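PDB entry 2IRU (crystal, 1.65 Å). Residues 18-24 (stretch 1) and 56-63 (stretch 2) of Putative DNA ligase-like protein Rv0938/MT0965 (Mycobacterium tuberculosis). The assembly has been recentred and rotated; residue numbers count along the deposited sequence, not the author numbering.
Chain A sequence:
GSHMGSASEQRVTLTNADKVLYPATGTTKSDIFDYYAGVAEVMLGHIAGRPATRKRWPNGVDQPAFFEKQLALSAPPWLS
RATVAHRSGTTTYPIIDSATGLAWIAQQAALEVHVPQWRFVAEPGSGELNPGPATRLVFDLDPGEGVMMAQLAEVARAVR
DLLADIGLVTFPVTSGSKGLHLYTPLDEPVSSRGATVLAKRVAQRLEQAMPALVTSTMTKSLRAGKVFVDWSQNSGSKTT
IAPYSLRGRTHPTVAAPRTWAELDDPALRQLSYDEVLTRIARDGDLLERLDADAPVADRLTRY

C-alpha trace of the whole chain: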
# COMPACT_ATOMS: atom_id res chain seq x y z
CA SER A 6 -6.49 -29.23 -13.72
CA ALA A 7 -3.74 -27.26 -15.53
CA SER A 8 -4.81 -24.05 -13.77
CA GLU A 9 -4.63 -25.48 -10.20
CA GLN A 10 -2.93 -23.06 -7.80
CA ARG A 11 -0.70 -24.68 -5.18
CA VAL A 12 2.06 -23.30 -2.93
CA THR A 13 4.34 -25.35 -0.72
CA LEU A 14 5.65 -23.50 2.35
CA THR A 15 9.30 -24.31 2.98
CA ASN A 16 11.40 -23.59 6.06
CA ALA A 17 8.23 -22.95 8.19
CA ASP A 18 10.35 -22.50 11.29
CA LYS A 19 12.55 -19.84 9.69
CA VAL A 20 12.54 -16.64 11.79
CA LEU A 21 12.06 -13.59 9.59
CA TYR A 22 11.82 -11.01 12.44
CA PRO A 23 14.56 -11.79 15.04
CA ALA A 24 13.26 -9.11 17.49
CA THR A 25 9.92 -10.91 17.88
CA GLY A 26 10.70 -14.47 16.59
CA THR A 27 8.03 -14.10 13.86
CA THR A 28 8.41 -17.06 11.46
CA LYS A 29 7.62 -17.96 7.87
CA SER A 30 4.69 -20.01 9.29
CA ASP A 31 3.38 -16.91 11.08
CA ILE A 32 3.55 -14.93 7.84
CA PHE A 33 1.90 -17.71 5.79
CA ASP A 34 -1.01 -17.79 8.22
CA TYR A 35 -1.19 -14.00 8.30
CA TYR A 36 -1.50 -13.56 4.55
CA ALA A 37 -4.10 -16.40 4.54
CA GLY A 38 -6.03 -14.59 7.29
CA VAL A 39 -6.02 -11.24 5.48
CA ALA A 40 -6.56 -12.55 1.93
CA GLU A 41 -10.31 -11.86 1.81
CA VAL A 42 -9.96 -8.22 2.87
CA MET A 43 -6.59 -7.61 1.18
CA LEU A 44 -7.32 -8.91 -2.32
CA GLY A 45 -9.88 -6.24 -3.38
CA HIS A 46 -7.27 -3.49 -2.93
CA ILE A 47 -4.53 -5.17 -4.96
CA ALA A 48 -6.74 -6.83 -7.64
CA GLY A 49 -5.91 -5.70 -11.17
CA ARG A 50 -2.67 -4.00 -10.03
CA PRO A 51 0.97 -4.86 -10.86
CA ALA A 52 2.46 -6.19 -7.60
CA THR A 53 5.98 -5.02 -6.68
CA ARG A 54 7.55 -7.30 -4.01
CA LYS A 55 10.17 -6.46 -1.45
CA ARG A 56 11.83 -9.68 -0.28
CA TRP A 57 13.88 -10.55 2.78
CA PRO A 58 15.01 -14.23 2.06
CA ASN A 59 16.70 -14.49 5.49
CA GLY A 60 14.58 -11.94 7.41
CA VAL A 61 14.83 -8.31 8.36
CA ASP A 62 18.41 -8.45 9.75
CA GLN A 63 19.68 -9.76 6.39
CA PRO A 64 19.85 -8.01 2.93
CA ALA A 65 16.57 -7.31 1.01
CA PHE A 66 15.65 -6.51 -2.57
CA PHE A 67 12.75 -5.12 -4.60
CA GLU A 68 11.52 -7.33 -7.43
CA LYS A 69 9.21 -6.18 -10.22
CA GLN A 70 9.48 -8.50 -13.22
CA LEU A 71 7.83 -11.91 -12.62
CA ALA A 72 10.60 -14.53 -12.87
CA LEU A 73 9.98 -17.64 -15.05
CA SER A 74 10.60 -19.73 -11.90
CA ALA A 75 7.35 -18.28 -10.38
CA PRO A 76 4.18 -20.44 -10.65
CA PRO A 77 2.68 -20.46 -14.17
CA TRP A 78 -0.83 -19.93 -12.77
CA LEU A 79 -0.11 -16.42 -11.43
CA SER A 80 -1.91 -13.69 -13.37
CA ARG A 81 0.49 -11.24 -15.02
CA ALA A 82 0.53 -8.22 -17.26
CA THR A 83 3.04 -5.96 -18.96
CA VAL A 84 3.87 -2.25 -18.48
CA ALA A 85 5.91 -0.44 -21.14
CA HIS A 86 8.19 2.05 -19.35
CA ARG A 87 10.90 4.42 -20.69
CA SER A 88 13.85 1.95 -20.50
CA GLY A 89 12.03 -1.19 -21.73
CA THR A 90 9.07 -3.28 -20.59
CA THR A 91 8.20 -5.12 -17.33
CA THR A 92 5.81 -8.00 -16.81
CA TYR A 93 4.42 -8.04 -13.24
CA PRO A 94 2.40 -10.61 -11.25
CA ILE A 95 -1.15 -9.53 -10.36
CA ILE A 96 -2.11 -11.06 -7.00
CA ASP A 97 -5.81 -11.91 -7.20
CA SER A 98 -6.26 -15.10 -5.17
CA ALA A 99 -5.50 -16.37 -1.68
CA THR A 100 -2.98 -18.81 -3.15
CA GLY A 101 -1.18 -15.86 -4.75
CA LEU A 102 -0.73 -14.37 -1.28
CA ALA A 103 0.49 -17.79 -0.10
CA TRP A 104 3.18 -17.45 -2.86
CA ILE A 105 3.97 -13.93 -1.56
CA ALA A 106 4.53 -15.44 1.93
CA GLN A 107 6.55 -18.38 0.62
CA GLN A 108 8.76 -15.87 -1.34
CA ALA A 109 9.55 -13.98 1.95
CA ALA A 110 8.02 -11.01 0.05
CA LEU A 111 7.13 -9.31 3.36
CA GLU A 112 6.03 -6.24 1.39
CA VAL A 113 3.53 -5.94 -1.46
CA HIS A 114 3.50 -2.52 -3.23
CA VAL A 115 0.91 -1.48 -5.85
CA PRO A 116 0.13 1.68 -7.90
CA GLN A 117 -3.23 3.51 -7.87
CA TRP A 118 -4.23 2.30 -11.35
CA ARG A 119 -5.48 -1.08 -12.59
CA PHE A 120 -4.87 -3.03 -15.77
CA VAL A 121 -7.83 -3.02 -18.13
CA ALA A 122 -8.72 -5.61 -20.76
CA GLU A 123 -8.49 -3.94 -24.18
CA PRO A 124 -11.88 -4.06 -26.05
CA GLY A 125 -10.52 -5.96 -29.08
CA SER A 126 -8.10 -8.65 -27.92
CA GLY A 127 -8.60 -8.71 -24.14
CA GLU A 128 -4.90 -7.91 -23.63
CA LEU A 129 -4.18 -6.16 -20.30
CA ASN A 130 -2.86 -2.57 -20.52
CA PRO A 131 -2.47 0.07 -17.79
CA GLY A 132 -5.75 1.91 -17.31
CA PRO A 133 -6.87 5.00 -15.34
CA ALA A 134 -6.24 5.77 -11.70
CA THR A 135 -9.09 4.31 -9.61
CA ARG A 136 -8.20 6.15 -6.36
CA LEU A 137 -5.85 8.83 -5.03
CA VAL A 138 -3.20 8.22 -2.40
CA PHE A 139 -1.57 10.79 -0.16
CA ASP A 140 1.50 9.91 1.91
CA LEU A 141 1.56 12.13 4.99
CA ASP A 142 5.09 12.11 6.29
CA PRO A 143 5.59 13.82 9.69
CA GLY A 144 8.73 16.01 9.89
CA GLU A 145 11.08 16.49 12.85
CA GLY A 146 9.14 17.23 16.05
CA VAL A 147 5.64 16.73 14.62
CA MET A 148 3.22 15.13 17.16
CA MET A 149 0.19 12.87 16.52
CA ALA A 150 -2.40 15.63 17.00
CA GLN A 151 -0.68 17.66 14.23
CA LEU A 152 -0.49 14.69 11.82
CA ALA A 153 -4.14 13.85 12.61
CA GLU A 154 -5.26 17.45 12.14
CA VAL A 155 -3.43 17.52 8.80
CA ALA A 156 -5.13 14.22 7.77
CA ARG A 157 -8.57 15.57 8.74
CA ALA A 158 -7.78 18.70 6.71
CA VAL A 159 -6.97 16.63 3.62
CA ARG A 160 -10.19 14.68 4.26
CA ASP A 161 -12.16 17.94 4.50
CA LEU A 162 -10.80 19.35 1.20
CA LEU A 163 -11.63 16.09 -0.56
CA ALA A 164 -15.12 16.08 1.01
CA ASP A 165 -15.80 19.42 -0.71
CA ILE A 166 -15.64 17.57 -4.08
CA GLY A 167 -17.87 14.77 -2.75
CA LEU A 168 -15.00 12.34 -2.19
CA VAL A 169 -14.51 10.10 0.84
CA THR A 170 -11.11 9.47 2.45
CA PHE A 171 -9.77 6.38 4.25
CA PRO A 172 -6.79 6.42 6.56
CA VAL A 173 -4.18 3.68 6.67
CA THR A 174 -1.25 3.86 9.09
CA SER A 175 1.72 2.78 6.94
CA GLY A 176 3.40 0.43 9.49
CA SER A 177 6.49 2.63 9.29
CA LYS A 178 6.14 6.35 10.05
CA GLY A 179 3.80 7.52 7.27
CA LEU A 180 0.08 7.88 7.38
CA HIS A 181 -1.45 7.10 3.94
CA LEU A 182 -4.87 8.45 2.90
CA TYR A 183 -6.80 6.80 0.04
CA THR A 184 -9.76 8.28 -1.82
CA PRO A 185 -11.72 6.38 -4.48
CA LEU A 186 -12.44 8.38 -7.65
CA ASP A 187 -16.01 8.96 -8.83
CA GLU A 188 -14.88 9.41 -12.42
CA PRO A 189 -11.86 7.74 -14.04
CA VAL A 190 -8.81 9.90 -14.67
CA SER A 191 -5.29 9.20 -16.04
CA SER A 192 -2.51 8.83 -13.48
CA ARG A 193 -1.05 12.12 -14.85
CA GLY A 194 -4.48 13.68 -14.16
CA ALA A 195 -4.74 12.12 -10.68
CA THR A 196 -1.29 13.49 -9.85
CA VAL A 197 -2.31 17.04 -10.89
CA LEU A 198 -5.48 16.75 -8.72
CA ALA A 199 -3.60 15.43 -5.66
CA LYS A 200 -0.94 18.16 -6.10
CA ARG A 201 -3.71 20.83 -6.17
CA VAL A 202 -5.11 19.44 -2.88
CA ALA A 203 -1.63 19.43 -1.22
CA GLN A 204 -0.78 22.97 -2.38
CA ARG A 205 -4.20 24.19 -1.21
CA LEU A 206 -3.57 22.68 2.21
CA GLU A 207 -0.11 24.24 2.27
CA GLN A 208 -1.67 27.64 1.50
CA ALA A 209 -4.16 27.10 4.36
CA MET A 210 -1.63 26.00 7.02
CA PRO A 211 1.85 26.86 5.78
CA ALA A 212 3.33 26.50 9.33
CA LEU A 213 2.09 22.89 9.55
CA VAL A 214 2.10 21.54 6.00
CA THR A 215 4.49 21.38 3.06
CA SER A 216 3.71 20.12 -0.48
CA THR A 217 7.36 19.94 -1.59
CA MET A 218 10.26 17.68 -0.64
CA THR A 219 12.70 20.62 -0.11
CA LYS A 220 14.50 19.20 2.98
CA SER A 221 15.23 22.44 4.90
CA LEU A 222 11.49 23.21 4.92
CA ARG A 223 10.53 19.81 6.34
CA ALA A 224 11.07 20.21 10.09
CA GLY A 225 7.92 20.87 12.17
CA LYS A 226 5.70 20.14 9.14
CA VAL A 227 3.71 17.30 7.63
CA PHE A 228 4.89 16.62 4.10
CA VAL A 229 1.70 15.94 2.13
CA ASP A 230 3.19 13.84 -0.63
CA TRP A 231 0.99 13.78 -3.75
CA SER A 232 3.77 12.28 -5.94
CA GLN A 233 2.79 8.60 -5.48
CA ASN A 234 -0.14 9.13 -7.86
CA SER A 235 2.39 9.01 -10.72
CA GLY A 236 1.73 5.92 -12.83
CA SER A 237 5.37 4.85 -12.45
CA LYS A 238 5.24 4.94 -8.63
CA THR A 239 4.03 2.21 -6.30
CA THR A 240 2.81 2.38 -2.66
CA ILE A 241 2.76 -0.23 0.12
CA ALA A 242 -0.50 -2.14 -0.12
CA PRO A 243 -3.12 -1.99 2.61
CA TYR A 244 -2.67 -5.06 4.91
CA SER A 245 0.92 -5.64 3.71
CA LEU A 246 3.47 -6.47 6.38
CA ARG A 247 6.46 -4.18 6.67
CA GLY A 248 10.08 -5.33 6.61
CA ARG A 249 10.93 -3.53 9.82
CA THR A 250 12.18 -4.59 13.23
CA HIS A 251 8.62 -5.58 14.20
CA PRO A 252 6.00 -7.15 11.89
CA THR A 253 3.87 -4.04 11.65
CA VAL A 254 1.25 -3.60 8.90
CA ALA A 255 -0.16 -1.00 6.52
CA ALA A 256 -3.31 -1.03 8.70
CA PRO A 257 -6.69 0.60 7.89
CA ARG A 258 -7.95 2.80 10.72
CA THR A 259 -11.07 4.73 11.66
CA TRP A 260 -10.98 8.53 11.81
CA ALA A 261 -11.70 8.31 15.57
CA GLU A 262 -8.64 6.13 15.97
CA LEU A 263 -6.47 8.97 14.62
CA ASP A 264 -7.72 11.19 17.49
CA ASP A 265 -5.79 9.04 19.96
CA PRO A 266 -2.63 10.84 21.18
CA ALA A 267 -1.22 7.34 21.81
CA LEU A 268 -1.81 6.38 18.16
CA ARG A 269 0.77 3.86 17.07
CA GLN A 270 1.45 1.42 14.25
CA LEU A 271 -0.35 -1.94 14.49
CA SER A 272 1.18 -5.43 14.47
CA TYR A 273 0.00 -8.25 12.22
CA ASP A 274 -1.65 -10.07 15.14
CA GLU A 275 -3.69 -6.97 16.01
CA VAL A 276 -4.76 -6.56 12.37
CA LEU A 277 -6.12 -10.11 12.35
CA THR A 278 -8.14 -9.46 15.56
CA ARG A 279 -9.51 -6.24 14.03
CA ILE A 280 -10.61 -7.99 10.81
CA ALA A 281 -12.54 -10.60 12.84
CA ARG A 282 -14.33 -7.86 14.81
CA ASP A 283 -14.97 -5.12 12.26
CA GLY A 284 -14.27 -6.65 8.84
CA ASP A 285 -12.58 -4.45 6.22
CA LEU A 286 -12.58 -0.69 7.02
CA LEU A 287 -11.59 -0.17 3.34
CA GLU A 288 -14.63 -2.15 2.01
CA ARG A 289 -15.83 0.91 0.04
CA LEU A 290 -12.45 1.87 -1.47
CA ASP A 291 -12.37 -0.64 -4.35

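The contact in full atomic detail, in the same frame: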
# COMPACT_ATOMS: atom_id res chain seq x y z
N ASP A 18 9.81 -22.94 10.03
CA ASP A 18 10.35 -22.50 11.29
C ASP A 18 11.28 -21.34 11.11
O ASP A 18 11.77 -20.81 12.11
CB ASP A 18 11.09 -23.64 12.03
CG ASP A 18 12.26 -24.22 11.23
OD1 ASP A 18 12.25 -24.11 9.97
OD2 ASP A 18 13.18 -24.84 11.86
N LYS A 19 11.57 -20.93 9.87
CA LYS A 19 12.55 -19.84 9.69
C LYS A 19 12.07 -18.52 10.34
O LYS A 19 10.99 -18.06 10.07
CB LYS A 19 12.92 -19.64 8.21
CG LYS A 19 14.16 -18.73 8.04
CD LYS A 19 14.47 -18.27 6.56
CE LYS A 19 15.09 -19.34 5.73
NZ LYS A 19 16.46 -19.69 6.19
N VAL A 20 12.90 -17.95 11.24
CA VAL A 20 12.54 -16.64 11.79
C VAL A 20 12.88 -15.53 10.81
O VAL A 20 14.05 -15.40 10.37
CB VAL A 20 13.23 -16.38 13.17
CG1 VAL A 20 13.01 -14.96 13.59
CG2 VAL A 20 12.68 -17.35 14.24
N LEU A 21 11.85 -14.74 10.48
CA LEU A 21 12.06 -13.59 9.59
C LEU A 21 12.15 -12.23 10.33
O LEU A 21 12.65 -11.26 9.76
CB LEU A 21 10.99 -13.55 8.51
CG LEU A 21 10.89 -14.77 7.58
CD1 LEU A 21 9.79 -14.53 6.57
CD2 LEU A 21 12.16 -15.00 6.83
N TYR A 22 11.68 -12.20 11.57
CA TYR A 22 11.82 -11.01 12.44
C TYR A 22 12.51 -11.41 13.76
O TYR A 22 11.84 -11.82 14.71
CB TYR A 22 10.41 -10.47 12.77
CG TYR A 22 9.67 -9.88 11.59
CD1 TYR A 22 9.69 -8.50 11.36
CD2 TYR A 22 8.93 -10.72 10.71
CE1 TYR A 22 8.97 -7.93 10.28
CE2 TYR A 22 8.19 -10.17 9.64
CZ TYR A 22 8.25 -8.79 9.42
OH TYR A 22 7.53 -8.27 8.37
N PRO A 23 13.85 -11.30 13.83
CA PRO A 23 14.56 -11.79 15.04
C PRO A 23 14.10 -11.11 16.34
O PRO A 23 14.15 -11.74 17.41
CB PRO A 23 16.04 -11.46 14.77
CG PRO A 23 16.18 -11.41 13.25
CD PRO A 23 14.78 -10.86 12.76
N ALA A 24 13.65 -9.86 16.26
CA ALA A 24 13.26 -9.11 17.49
C ALA A 24 12.06 -9.75 18.20
O ALA A 24 11.92 -9.65 19.43
CB ALA A 24 12.94 -7.69 17.16
N ARG A 56 11.54 -8.40 -0.87
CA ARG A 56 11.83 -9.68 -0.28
C ARG A 56 12.98 -9.63 0.69
O ARG A 56 14.00 -8.99 0.41
CB ARG A 56 12.16 -10.76 -1.35
CG ARG A 56 10.96 -11.02 -2.26
CD ARG A 56 11.24 -11.94 -3.46
NE ARG A 56 11.67 -13.28 -3.02
CZ ARG A 56 12.24 -14.17 -3.84
NH1 ARG A 56 12.46 -13.88 -5.13
NH2 ARG A 56 12.58 -15.37 -3.36
N TRP A 57 12.81 -10.33 1.81
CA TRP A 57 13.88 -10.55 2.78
C TRP A 57 14.11 -12.08 2.97
O TRP A 57 13.63 -12.65 3.94
CB TRP A 57 13.48 -9.94 4.14
CG TRP A 57 13.56 -8.44 4.23
CD1 TRP A 57 14.57 -7.73 4.85
CD2 TRP A 57 12.61 -7.46 3.76
NE1 TRP A 57 14.31 -6.37 4.78
CE2 TRP A 57 13.12 -6.18 4.11
CE3 TRP A 57 11.39 -7.53 3.08
CZ2 TRP A 57 12.45 -4.99 3.82
CZ3 TRP A 57 10.71 -6.35 2.77
CH2 TRP A 57 11.26 -5.08 3.14
N PRO A 58 14.86 -12.75 2.04
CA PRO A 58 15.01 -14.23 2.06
C PRO A 58 15.48 -14.76 3.42
O PRO A 58 15.06 -15.85 3.80
CB PRO A 58 16.10 -14.52 1.00
CG PRO A 58 15.98 -13.37 0.03
CD PRO A 58 15.59 -12.14 0.91
N ASN A 59 16.29 -14.00 4.16
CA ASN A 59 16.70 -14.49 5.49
C ASN A 59 16.26 -13.54 6.62
O ASN A 59 16.83 -13.57 7.74
CB ASN A 59 18.19 -14.81 5.58
CG ASN A 59 18.52 -16.21 5.05
OD1 ASN A 59 17.71 -17.15 5.21
ND2 ASN A 59 19.67 -16.34 4.39
N GLY A 60 15.22 -12.74 6.35
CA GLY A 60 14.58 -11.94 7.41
C GLY A 60 15.16 -10.55 7.49
O GLY A 60 16.08 -10.17 6.72
N VAL A 61 14.61 -9.76 8.40
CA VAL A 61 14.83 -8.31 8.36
C VAL A 61 16.22 -7.85 8.84
O VAL A 61 16.53 -6.67 8.74
CB VAL A 61 13.72 -7.52 9.11
CG1 VAL A 61 12.33 -7.82 8.49
CG2 VAL A 61 13.73 -7.91 10.54
N ASP A 62 17.03 -8.77 9.36
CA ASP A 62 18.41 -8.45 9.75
C ASP A 62 19.42 -8.88 8.66
O ASP A 62 20.65 -8.76 8.82
CB ASP A 62 18.69 -9.09 11.10
CG ASP A 62 18.12 -8.27 12.25
OD1 ASP A 62 17.59 -7.16 11.99
OD2 ASP A 62 18.26 -8.69 13.42
N GLN A 63 18.86 -9.36 7.54
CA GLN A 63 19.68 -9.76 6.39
C GLN A 63 19.27 -8.91 5.14
O GLN A 63 18.19 -8.29 5.12
CB GLN A 63 19.53 -11.27 6.13
CG GLN A 63 20.28 -12.13 7.13
CD GLN A 63 21.77 -12.11 6.86
OE1 GLN A 63 22.54 -11.56 7.65
NE2 GLN A 63 22.17 -12.66 5.71

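Two hydrogen bonds join these stretches, one between backbones and one between side chains. In the first, Val61 N donates to Leu21 O at 2.8 Å with an N-H...acceptor angle of 153°, a short distance and an angle well within hydrogen-bonding range, so the Val61 amide has its acceptor and Leu21 O a donor. It sits where the two stretches run closest: Leu21 CA and Gly60 CA lie 3.7 Å apart, and the separation grows to 5.7 Å between Tyr22 CA and Val61 CA.

That approach depends on Gly60. Its CA lies 3.1 Å from Leu21 O, and an ideal CB would fall 2.7 Å from the same Leu21 O, a clash. Its phi/psi of 93/178 would also jam a CB against the preceding carbonyl oxygen, so the local backbone alone already calls for glycine.

The amides of stretch 2 are partly satisfied within two consecutive type I turns that share Gly60. Gly60 N donates to Trp57 O (2.9 Å), closing the first, and Gln63 N donates to Gly60 O (3.0 Å), closing the second. Val61 N, at the second position of that second turn, is left free to reach across to Leu21 O.

The side-chain bond is Lys19 NZ to Asn59 OD1, 3.0 Å. The CA-to-CB bond of Asn59 points away from stretch 1, yet with chi1 at -84° its amide end comes nearer, and the lysine runs out through t at chi1 and chi2, then bends through m at chi3 and chi4 to bring NZ to OD1.

Apolar contacts of Val61 accompany the backbone bond. Val61 CG1 lies over one face of the Tyr22 ring, 4.2 Å from the centroid and 28° off the normal, a CH-pi contact; Tyr22 OH is hydrogen-bonded elsewhere in the structure. Val61 CG2 meets Pro23 CD at 3.8 Å. Leu21 CD2 approaches Trp57 O at 4.0 Å, a van der Waals contact beside a carbonyl already engaged by its turn.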